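Local structure of uncharacterized protein (Starkeya novella, 5I20) at residues A[31-36]-A[198-203]; A[38-43]-A[183-188]; A[65-70]-A[171-176]. The protein exports amino acids of many kinds, including threonine, methionine, lysine and glutamate, across the bacterial inner membrane. All blocks are in the same frame, centred on the assembly; numbering follows the deposited sequence.

Contact 1: residues A[31-36]-A[198-203]; sequences PPFLLT and LFEPSV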
loop_
_atom_site.group_PDB
_atom_site.type_symbol
_atom_site.label_atom_id
_atom_site.label_comp_id
_atom_site.label_asym_id
_atom_site.label_seq_id
_atom_site.Cartn_x
_atom_site.Cartn_y
_atom_site.Cartn_z
ATOM N N PRO A 31 8.471 8.672 15.462
ATOM C CA PRO A 31 8.496 7.208 15.356
ATOM C C PRO A 31 7.232 6.636 14.703
ATOM O O PRO A 31 6.168 7.251 14.797
ATOM C CB PRO A 31 8.621 6.760 16.815
ATOM C CG PRO A 31 8.063 7.884 17.614
ATOM C CD PRO A 31 8.425 9.126 16.864
ATOM N N PRO A 32 7.347 5.462 14.057
ATOM C CA PRO A 32 6.302 4.911 13.180
ATOM C C PRO A 32 4.954 4.612 13.844
ATOM O O PRO A 32 3.918 4.903 13.244
ATOM C CB PRO A 32 6.933 3.609 12.669
ATOM C CG PRO A 32 7.948 3.250 13.695
ATOM C CD PRO A 32 8.509 4.561 14.147
ATOM N N PHE A 33 4.961 4.030 15.038
ATOM C CA PHE A 33 3.711 3.620 15.676
ATOM C C PHE A 33 2.864 4.806 16.119
ATOM O O PHE A 33 1.642 4.796 15.962
ATOM C CB PHE A 33 3.991 2.704 16.867
ATOM C CG PHE A 33 4.134 1.261 16.494
ATOM C CD1 PHE A 33 3.063 0.566 15.950
ATOM C CD2 PHE A 33 5.332 0.594 16.687
ATOM C CE1 PHE A 33 3.187 -0.763 15.603
ATOM C CE2 PHE A 33 5.462 -0.739 16.342
ATOM C CZ PHE A 33 4.388 -1.418 15.799
ATOM N N LEU A 34 3.512 5.822 16.680
ATOM C CA LEU A 34 2.812 7.043 17.054
ATOM C C LEU A 34 2.268 7.735 15.812
ATOM O O LEU A 34 1.152 8.248 15.816
ATOM C CB LEU A 34 3.733 7.992 17.820
ATOM C CG LEU A 34 3.065 9.279 18.313
ATOM C CD1 LEU A 34 1.975 8.958 19.328
ATOM C CD2 LEU A 34 4.088 10.234 18.900
ATOM N N LEU A 35 3.063 7.736 14.747
ATOM C CA LEU A 35 2.666 8.361 13.490
ATOM C C LEU A 35 1.484 7.613 12.886
ATOM O O LEU A 35 0.600 8.212 12.274
ATOM C CB LEU A 35 3.844 8.393 12.511
ATOM C CG LEU A 35 3.673 9.207 11.224
ATOM C CD1 LEU A 35 3.476 10.684 11.536
ATOM C CD2 LEU A 35 4.862 9.007 10.294
ATOM N N THR A 36 1.476 6.299 13.073
ATOM C CA THR A 36 0.382 5.456 12.612
ATOM C C THR A 36 -0.888 5.746 13.407
ATOM O O THR A 36 -1.966 5.918 12.835
ATOM C CB THR A 36 0.745 3.962 12.730
ATOM O OG1 THR A 36 1.881 3.680 11.901
ATOM C CG2 THR A 36 -0.419 3.084 12.302
ATOM N N LEU A 198 4.628 1.383 24.788
ATOM C CA LEU A 198 5.471 0.265 25.197
ATOM C C LEU A 198 6.883 0.297 24.604
ATOM O O LEU A 198 7.866 0.155 25.331
ATOM C CB LEU A 198 4.794 -1.059 24.828
ATOM C CG LEU A 198 3.961 -1.744 25.916
ATOM C CD1 LEU A 198 2.995 -0.772 26.585
ATOM C CD2 LEU A 198 3.210 -2.938 25.344
ATOM N N PHE A 199 6.985 0.476 23.290
ATOM C CA PHE A 199 8.263 0.299 22.603
ATOM C C PHE A 199 8.840 1.582 22.011
ATOM O O PHE A 199 9.913 1.558 21.408
ATOM C CB PHE A 199 8.122 -0.725 21.471
ATOM C CG PHE A 199 7.450 -2.004 21.878
ATOM C CD1 PHE A 199 7.675 -2.565 23.124
ATOM C CD2 PHE A 199 6.593 -2.650 21.003
ATOM C CE1 PHE A 199 7.053 -3.742 23.489
ATOM C CE2 PHE A 199 5.971 -3.827 21.363
ATOM C CZ PHE A 199 6.202 -4.374 22.607
ATOM N N GLU A 200 8.136 2.698 22.175
ATOM C CA GLU A 200 8.472 3.903 21.420
ATOM C C GLU A 200 9.017 5.055 22.261
ATOM O O GLU A 200 8.583 5.271 23.395
ATOM C CB GLU A 200 7.239 4.387 20.655
ATOM C CG GLU A 200 7.471 4.711 19.204
ATOM C CD GLU A 200 7.326 3.511 18.289
ATOM O OE1 GLU A 200 7.368 2.368 18.790
ATOM O OE2 GLU A 200 7.162 3.713 17.066
ATOM N N PRO A 201 9.981 5.801 21.696
ATOM C CA PRO A 201 10.429 7.072 22.273
ATOM C C PRO A 201 9.381 8.156 22.054
ATOM O O PRO A 201 8.830 8.260 20.956
ATOM C CB PRO A 201 11.716 7.374 21.501
ATOM C CG PRO A 201 11.535 6.678 20.195
ATOM C CD PRO A 201 10.767 5.425 20.508
ATOM N N SER A 202 9.110 8.950 23.084
ATOM C CA SER A 202 8.043 9.943 23.028
ATOM C C SER A 202 8.438 11.195 22.246
ATOM O O SER A 202 8.710 12.241 22.829
ATOM C CB SER A 202 7.617 10.327 24.446
ATOM O OG SER A 202 6.557 11.268 24.428
ATOM N N VAL A 203 8.463 11.082 20.923
ATOM C CA VAL A 203 8.753 12.227 20.068
ATOM C C VAL A 203 7.513 12.610 19.264
ATOM O O VAL A 203 7.146 11.932 18.303
ATOM C CB VAL A 203 9.926 11.944 19.109
ATOM C CG1 VAL A 203 10.202 13.156 18.230
ATOM C CG2 VAL A 203 11.169 11.561 19.897
#
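Pro-31 and Val-203 bring the two backbones closest, with 6.9 Å between their CA atoms, where helix 32-53 begins and the chain has just left helix 181-199. Pro-31 holds the N-cap position, and its ring lies on the loop following helix 181-199: CB rests on CG of Glu-200 at 3.4 Å, CG sits against the carbonyl O of Pro-201, and CD faces both the carbonyl O and CB of Val-203. A compact ring suits a place where three residues press on it, and it has no N-H that would need a partner. Glu-200 is bent at chi2 (87°), which swings CD back toward the helix start. Its OE2 accepts a hydrogen bond from N of Phe-33, 3.0 Å away (N-H...O 158°), the nitrogen standing above the carboxylate plane. OE1 lies at the edge of the Phe-33 ring, 3.4 Å from CD2, where the ring hydrogens are slightly positive. Beyond this, Leu-34 places CD2 3.5 Å from the carbonyl O of Val-203. A carboxylate bound to a first-turn N-H, where the helix dipole would favour negative charge, is a familiar way of finishing a helix N terminus, and here it joins the periplasmic ends of two transmembrane helices.

Contact 2: residues A[38-43]-A[183-188]; sequences LTFTIG and GFCLAT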
loop_
_atom_site.group_PDB
_atom_site.type_symbol
_atom_site.label_atom_id
_atom_site.label_comp_id
_atom_site.label_asym_id
_atom_site.label_seq_id
_atom_site.Cartn_x
_atom_site.Cartn_y
_atom_site.Cartn_z
ATOM N N LEU A 38 -1.694 8.456 14.992
ATOM C CA LEU A 38 -2.206 9.781 14.669
ATOM C C LEU A 38 -2.865 9.806 13.290
ATOM O O LEU A 38 -3.962 10.341 13.128
ATOM C CB LEU A 38 -1.083 10.823 14.736
ATOM C CG LEU A 38 -0.463 11.097 16.110
ATOM C CD1 LEU A 38 0.737 12.028 15.985
ATOM C CD2 LEU A 38 -1.489 11.680 17.075
ATOM N N THR A 39 -2.203 9.223 12.299
ATOM C CA THR A 39 -2.704 9.286 10.928
ATOM C C THR A 39 -3.922 8.389 10.687
ATOM O O THR A 39 -4.781 8.717 9.867
ATOM C CB THR A 39 -1.599 8.916 9.915
ATOM O OG1 THR A 39 -0.951 7.706 10.324
ATOM C CG2 THR A 39 -0.568 10.032 9.828
ATOM N N PHE A 40 -4.004 7.269 11.397
ATOM C CA PHE A 40 -5.131 6.358 11.216
ATOM C C PHE A 40 -6.361 6.802 11.997
ATOM O O PHE A 40 -7.485 6.450 11.640
ATOM C CB PHE A 40 -4.741 4.929 11.601
ATOM C CG PHE A 40 -4.183 4.135 10.457
ATOM C CD1 PHE A 40 -2.847 4.240 10.110
ATOM C CD2 PHE A 40 -4.999 3.301 9.715
ATOM C CE1 PHE A 40 -2.334 3.517 9.052
ATOM C CE2 PHE A 40 -4.492 2.577 8.656
ATOM C CZ PHE A 40 -3.158 2.686 8.325
ATOM N N THR A 41 -6.150 7.570 13.062
ATOM C CA THR A 41 -7.265 8.207 13.751
ATOM C C THR A 41 -7.887 9.234 12.812
ATOM O O THR A 41 -9.106 9.297 12.669
ATOM C CB THR A 41 -6.827 8.886 15.064
ATOM O OG1 THR A 41 -6.348 7.892 15.977
ATOM C CG2 THR A 41 -7.992 9.623 15.702
ATOM N N ILE A 42 -7.039 10.025 12.160
ATOM C CA ILE A 42 -7.502 10.994 11.175
ATOM C C ILE A 42 -8.141 10.271 9.993
ATOM O O ILE A 42 -9.195 10.670 9.503
ATOM C CB ILE A 42 -6.350 11.896 10.678
ATOM C CG1 ILE A 42 -5.777 12.709 11.843
ATOM C CG2 ILE A 42 -6.830 12.827 9.570
ATOM C CD1 ILE A 42 -4.555 13.532 11.485
ATOM N N GLY A 43 -7.504 9.189 9.560
ATOM C CA GLY A 43 -8.014 8.381 8.469
ATOM C C GLY A 43 -9.371 7.776 8.759
ATOM O O GLY A 43 -10.272 7.817 7.919
ATOM N N GLY A 183 -13.534 1.666 10.939
ATOM C CA GLY A 183 -13.419 0.866 12.143
ATOM C C GLY A 183 -12.081 0.158 12.206
ATOM O O GLY A 183 -11.499 0.004 13.279
ATOM N N PHE A 184 -11.597 -0.276 11.046
ATOM C CA PHE A 184 -10.289 -0.913 10.944
ATOM C C PHE A 184 -9.187 0.073 11.295
ATOM O O PHE A 184 -8.239 -0.263 12.006
ATOM C CB PHE A 184 -10.052 -1.461 9.533
ATOM C CG PHE A 184 -11.037 -2.513 9.103
ATOM C CD1 PHE A 184 -11.782 -3.219 10.034
ATOM C CD2 PHE A 184 -11.207 -2.799 7.757
ATOM C CE1 PHE A 184 -12.682 -4.187 9.629
ATOM C CE2 PHE A 184 -12.105 -3.764 7.345
ATOM C CZ PHE A 184 -12.844 -4.460 8.282
ATOM N N CYS A 185 -9.315 1.295 10.785
ATOM C CA CYS A 185 -8.314 2.329 11.015
ATOM C C CYS A 185 -8.267 2.755 12.479
ATOM O O CYS A 185 -7.189 2.872 13.060
ATOM C CB CYS A 185 -8.580 3.544 10.123
ATOM S SG CYS A 185 -8.237 3.261 8.369
ATOM N N LEU A 186 -9.438 2.982 13.070
ATOM C CA LEU A 186 -9.513 3.400 14.466
ATOM C C LEU A 186 -8.976 2.316 15.393
ATOM O O LEU A 186 -8.250 2.607 16.345
ATOM C CB LEU A 186 -10.950 3.760 14.848
ATOM C CG LEU A 186 -11.511 5.017 14.177
ATOM C CD1 LEU A 186 -12.960 5.253 14.578
ATOM C CD2 LEU A 186 -10.652 6.232 14.500
ATOM N N ALA A 187 -9.329 1.067 15.106
ATOM C CA ALA A 187 -8.822 -0.062 15.878
ATOM C C ALA A 187 -7.309 -0.174 15.729
ATOM O O ALA A 187 -6.594 -0.376 16.712
ATOM C CB ALA A 187 -9.498 -1.354 15.447
ATOM N N THR A 188 -6.824 -0.033 14.496
ATOM C CA THR A 188 -5.389 -0.065 14.227
ATOM C C THR A 188 -4.677 1.078 14.944
ATOM O O THR A 188 -3.573 0.906 15.461
ATOM C CB THR A 188 -5.086 0.023 12.716
ATOM O OG1 THR A 188 -5.734 -1.055 12.032
ATOM C CG2 THR A 188 -3.588 -0.053 12.460
#
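Phe-40 and Cys-185 face each other where helices 32-53 and 181-199 run antiparallel, their local axes 7.7 Å apart and their N-to-C directions at 153°. The sulfur-aromatic contact is the main one. With SG beside its own backbone N and anti to the carbonyl carbon (chi1 -71°), Cys-185 brings SG within 3.5 Å of CD2 of Phe-40, approaching the ring obliquely. His-79 and Phe-225 also meet this ring, so the sulfur is one of several neighbours around it. A second group of contacts sets side-chain carbon against backbone oxygen: CB of Cys-185 lies 3.5 Å from the carbonyl O of Phe-40, CB of Phe-40 is equally close to the carbonyl O of Cys-185, and CD2 of Leu-186 is 3.9 Å from that of Thr-41. A side chain as small as cysteine is consistent with this near approach. Apolar packing is looser, CB of Thr-188 approaching CD2 of Phe-40 obliquely at 4.4 Å. The threonine hydroxyls bond within their own helices, OG1 of Thr-188 to O of Phe-184 and OG1 of Thr-41 to O of Ala-37. Cohesion between the two segments therefore rests on dispersion and shape, suited to a membrane interior, rather than on directional polar bonds.

Contact 3: residues A[65-70]-A[171-176]; sequences WPVWVH and RRFARV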
loop_
_atom_site.group_PDB
_atom_site.type_symbol
_atom_site.label_atom_id
_atom_site.label_comp_id
_atom_site.label_asym_id
_atom_site.label_seq_id
_atom_site.Cartn_x
_atom_site.Cartn_y
_atom_site.Cartn_z
ATOM N N TRP A 65 -17.271 -11.218 13.870
ATOM C CA TRP A 65 -15.844 -11.228 14.183
ATOM C C TRP A 65 -14.898 -11.557 13.009
ATOM O O TRP A 65 -13.756 -11.097 13.018
ATOM C CB TRP A 65 -15.564 -12.194 15.345
ATOM C CG TRP A 65 -15.802 -13.642 15.045
ATOM C CD1 TRP A 65 -16.943 -14.353 15.283
ATOM C CD2 TRP A 65 -14.871 -14.564 14.464
ATOM N NE1 TRP A 65 -16.782 -15.655 14.879
ATOM C CE2 TRP A 65 -15.520 -15.811 14.371
ATOM C CE3 TRP A 65 -13.554 -14.453 14.005
ATOM C CZ2 TRP A 65 -14.896 -16.940 13.843
ATOM C CZ3 TRP A 65 -12.936 -15.575 13.480
ATOM C CH2 TRP A 65 -13.607 -16.802 13.404
ATOM N N PRO A 66 -15.341 -12.348 12.003
ATOM C CA PRO A 66 -14.368 -12.550 10.920
ATOM C C PRO A 66 -14.067 -11.273 10.137
ATOM O O PRO A 66 -13.003 -11.166 9.528
ATOM C CB PRO A 66 -15.053 -13.584 10.016
ATOM C CG PRO A 66 -16.024 -14.278 10.894
ATOM C CD PRO A 66 -16.517 -13.227 11.837
ATOM N N VAL A 67 -14.998 -10.325 10.154
ATOM C CA VAL A 67 -14.793 -9.038 9.499
ATOM C C VAL A 67 -13.712 -8.237 10.225
ATOM O O VAL A 67 -12.840 -7.637 9.593
ATOM C CB VAL A 67 -16.104 -8.220 9.442
ATOM C CG1 VAL A 67 -15.843 -6.814 8.926
ATOM C CG2 VAL A 67 -17.131 -8.930 8.573
ATOM N N TRP A 68 -13.766 -8.248 11.554
ATOM C CA TRP A 68 -12.789 -7.537 12.372
ATOM C C TRP A 68 -11.421 -8.207 12.361
ATOM O O TRP A 68 -10.395 -7.533 12.427
ATOM C CB TRP A 68 -13.287 -7.415 13.810
ATOM C CG TRP A 68 -14.534 -6.614 13.922
ATOM C CD1 TRP A 68 -15.790 -7.081 14.175
ATOM C CD2 TRP A 68 -14.655 -5.198 13.763
ATOM N NE1 TRP A 68 -16.686 -6.040 14.194
ATOM C CE2 TRP A 68 -16.014 -4.873 13.943
ATOM C CE3 TRP A 68 -13.746 -4.171 13.492
ATOM C CZ2 TRP A 68 -16.486 -3.565 13.860
ATOM C CZ3 TRP A 68 -14.216 -2.874 13.410
ATOM C CH2 TRP A 68 -15.574 -2.582 13.593
ATOM N N VAL A 69 -11.405 -9.534 12.294
ATOM C CA VAL A 69 -10.146 -10.263 12.222
ATOM C C VAL A 69 -9.440 -9.908 10.919
ATOM O O VAL A 69 -8.234 -9.674 10.895
ATOM C CB VAL A 69 -10.362 -11.791 12.317
ATOM C CG1 VAL A 69 -9.094 -12.536 11.944
ATOM C CG2 VAL A 69 -10.808 -12.173 13.719
ATOM N N HIS A 70 -10.219 -9.843 9.845
ATOM C CA HIS A 70 -9.718 -9.496 8.520
ATOM C C HIS A 70 -9.158 -8.073 8.464
ATOM O O HIS A 70 -8.030 -7.857 8.022
ATOM C CB HIS A 70 -10.839 -9.672 7.491
ATOM C CG HIS A 70 -10.582 -8.997 6.180
ATOM N ND1 HIS A 70 -11.262 -7.866 5.782
ATOM C CD2 HIS A 70 -9.732 -9.300 5.172
ATOM C CE1 HIS A 70 -10.837 -7.498 4.587
ATOM N NE2 HIS A 70 -9.908 -8.350 4.194
ATOM N N ARG A 171 -12.336 -9.064 -1.322
ATOM C CA ARG A 171 -13.417 -9.379 -2.252
ATOM C C ARG A 171 -14.402 -10.369 -1.632
ATOM O O ARG A 171 -15.591 -10.349 -1.943
ATOM C CB ARG A 171 -12.870 -9.932 -3.571
ATOM C CG ARG A 171 -13.960 -10.348 -4.548
ATOM C CD ARG A 171 -13.509 -10.235 -5.988
ATOM N NE ARG A 171 -13.295 -8.846 -6.376
ATOM C CZ ARG A 171 -13.699 -8.322 -7.528
ATOM N NH1 ARG A 171 -14.346 -9.072 -8.411
ATOM N NH2 ARG A 171 -13.457 -7.047 -7.794
ATOM N N ARG A 172 -13.905 -11.224 -0.745
ATOM C CA ARG A 172 -14.756 -12.175 -0.037
ATOM C C ARG A 172 -15.764 -11.442 0.845
ATOM O O ARG A 172 -16.898 -11.891 1.021
ATOM C CB ARG A 172 -13.900 -13.139 0.795
ATOM C CG ARG A 172 -14.666 -13.963 1.820
ATOM C CD ARG A 172 -13.810 -15.101 2.364
ATOM N NE ARG A 172 -14.223 -16.395 1.826
ATOM C CZ ARG A 172 -13.581 -17.539 2.043
ATOM N NH1 ARG A 172 -12.482 -17.556 2.787
ATOM N NH2 ARG A 172 -14.035 -18.666 1.514
ATOM N N PHE A 173 -15.346 -10.300 1.383
ATOM C CA PHE A 173 -16.215 -9.471 2.208
ATOM C C PHE A 173 -16.845 -8.346 1.392
ATOM O O PHE A 173 -17.032 -7.241 1.896
ATOM C CB PHE A 173 -15.435 -8.881 3.387
ATOM C CG PHE A 173 -14.811 -9.914 4.279
ATOM C CD1 PHE A 173 -15.551 -10.519 5.282
ATOM C CD2 PHE A 173 -13.484 -10.277 4.117
ATOM C CE1 PHE A 173 -14.978 -11.471 6.106
ATOM C CE2 PHE A 173 -12.906 -11.229 4.936
ATOM C CZ PHE A 173 -13.653 -11.826 5.932
ATOM N N ALA A 174 -17.173 -8.633 0.136
ATOM C CA ALA A 174 -17.720 -7.621 -0.765
ATOM C C ALA A 174 -19.051 -7.049 -0.269
ATOM O O ALA A 174 -19.405 -5.920 -0.608
ATOM C CB ALA A 174 -17.885 -8.197 -2.162
ATOM N N ARG A 175 -19.784 -7.818 0.529
ATOM C CA ARG A 175 -21.045 -7.335 1.086
ATOM C C ARG A 175 -20.810 -6.279 2.164
ATOM O O ARG A 175 -21.688 -5.460 2.441
ATOM C CB ARG A 175 -21.865 -8.494 1.660
ATOM N N VAL A 176 -19.622 -6.300 2.765
ATOM C CA VAL A 176 -19.287 -5.367 3.837
ATOM C C VAL A 176 -19.052 -3.954 3.305
ATOM O O VAL A 176 -18.216 -3.753 2.425
ATOM C CB VAL A 176 -18.034 -5.827 4.609
ATOM C CG1 VAL A 176 -17.682 -4.827 5.695
ATOM C CG2 VAL A 176 -18.258 -7.211 5.205
#
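Phe-173 stacks on His-70 in an aromatic and apolar contact at the cytoplasmic face, where the loop between helices 150-169 and 181-199 meets the first turns of helix 65-88. The rings form an offset stack, centroids 4.5 Å apart and planes inclined at 29°. CD2 of Phe-173 lies over the centre of one imidazole face, while CE2 comes to 3.5 Å from CG of His-70 and also touches its CB; the two side chains pass alongside one another from opposing directions. With CG anti to the backbone N (chi1 164°), the imidazole of His-70 is set out against the Phe-173 ring. Its NE2 is engaged as well, donating to the carbonyl O of Tyr-166, whose ring also stacks with the imidazole, which should fix the rotation of the group. Histidine suits the place because it offers a flat face for stacking and an N-H for a neighbouring backbone.

The loop is built from two overlapping type I beta turns, Arg-171 to Ala-174 and Phe-173 to Val-176, the second closed by Val-176 N on the carbonyl O of Phe-173 at 2.9 Å. Phe-173 belongs to both turns and directs its side chain at the helix. The arginines of this loop, Arg-171, Arg-172 and Arg-175, agree with the positive-inside rule for membrane proteins.

On the helix side, the carbonyl O of Pro-66 stands 3.7 Å from CZ of Phe-173 and also takes the N-H of His-70. Val-67 CG2 meets CD1 of Phe-173 at 4.0 Å and, tip to tip, CG2 of Val-176 at 3.9 Å; these short branched side chains pack against each other, and Val-67 against the ring as well. Outside the two segments, the carbonyl O of Val-176 accepts from NZ of Lys-233, and NE of Arg-171 bonds to the carbonyl O of Met-232.

From the N terminus the chain passes through 31-36 and 38-43 on helix 32-53, then 65-70 at the start of helix 65-88. The partners follow in reverse order: 171-176, 183-188 and 198-203. Contact 3 thus closes the innermost loop, contact 2 encloses it, contact 1 encloses both, and none cross. Contacts 1 and 2 join the same helix pair, 32-53 with 181-199, at the periplasmic end and within the membrane, their centres about 15 Å apart. Contact 3 ties helix 65-88 to the cytoplasmic loop preceding helix 181-199. It touches contact 2 directly: CZ of Phe-184 packs 3.4 Å from the carbonyl O of Val-67, and Trp-68 lies against Gly-183.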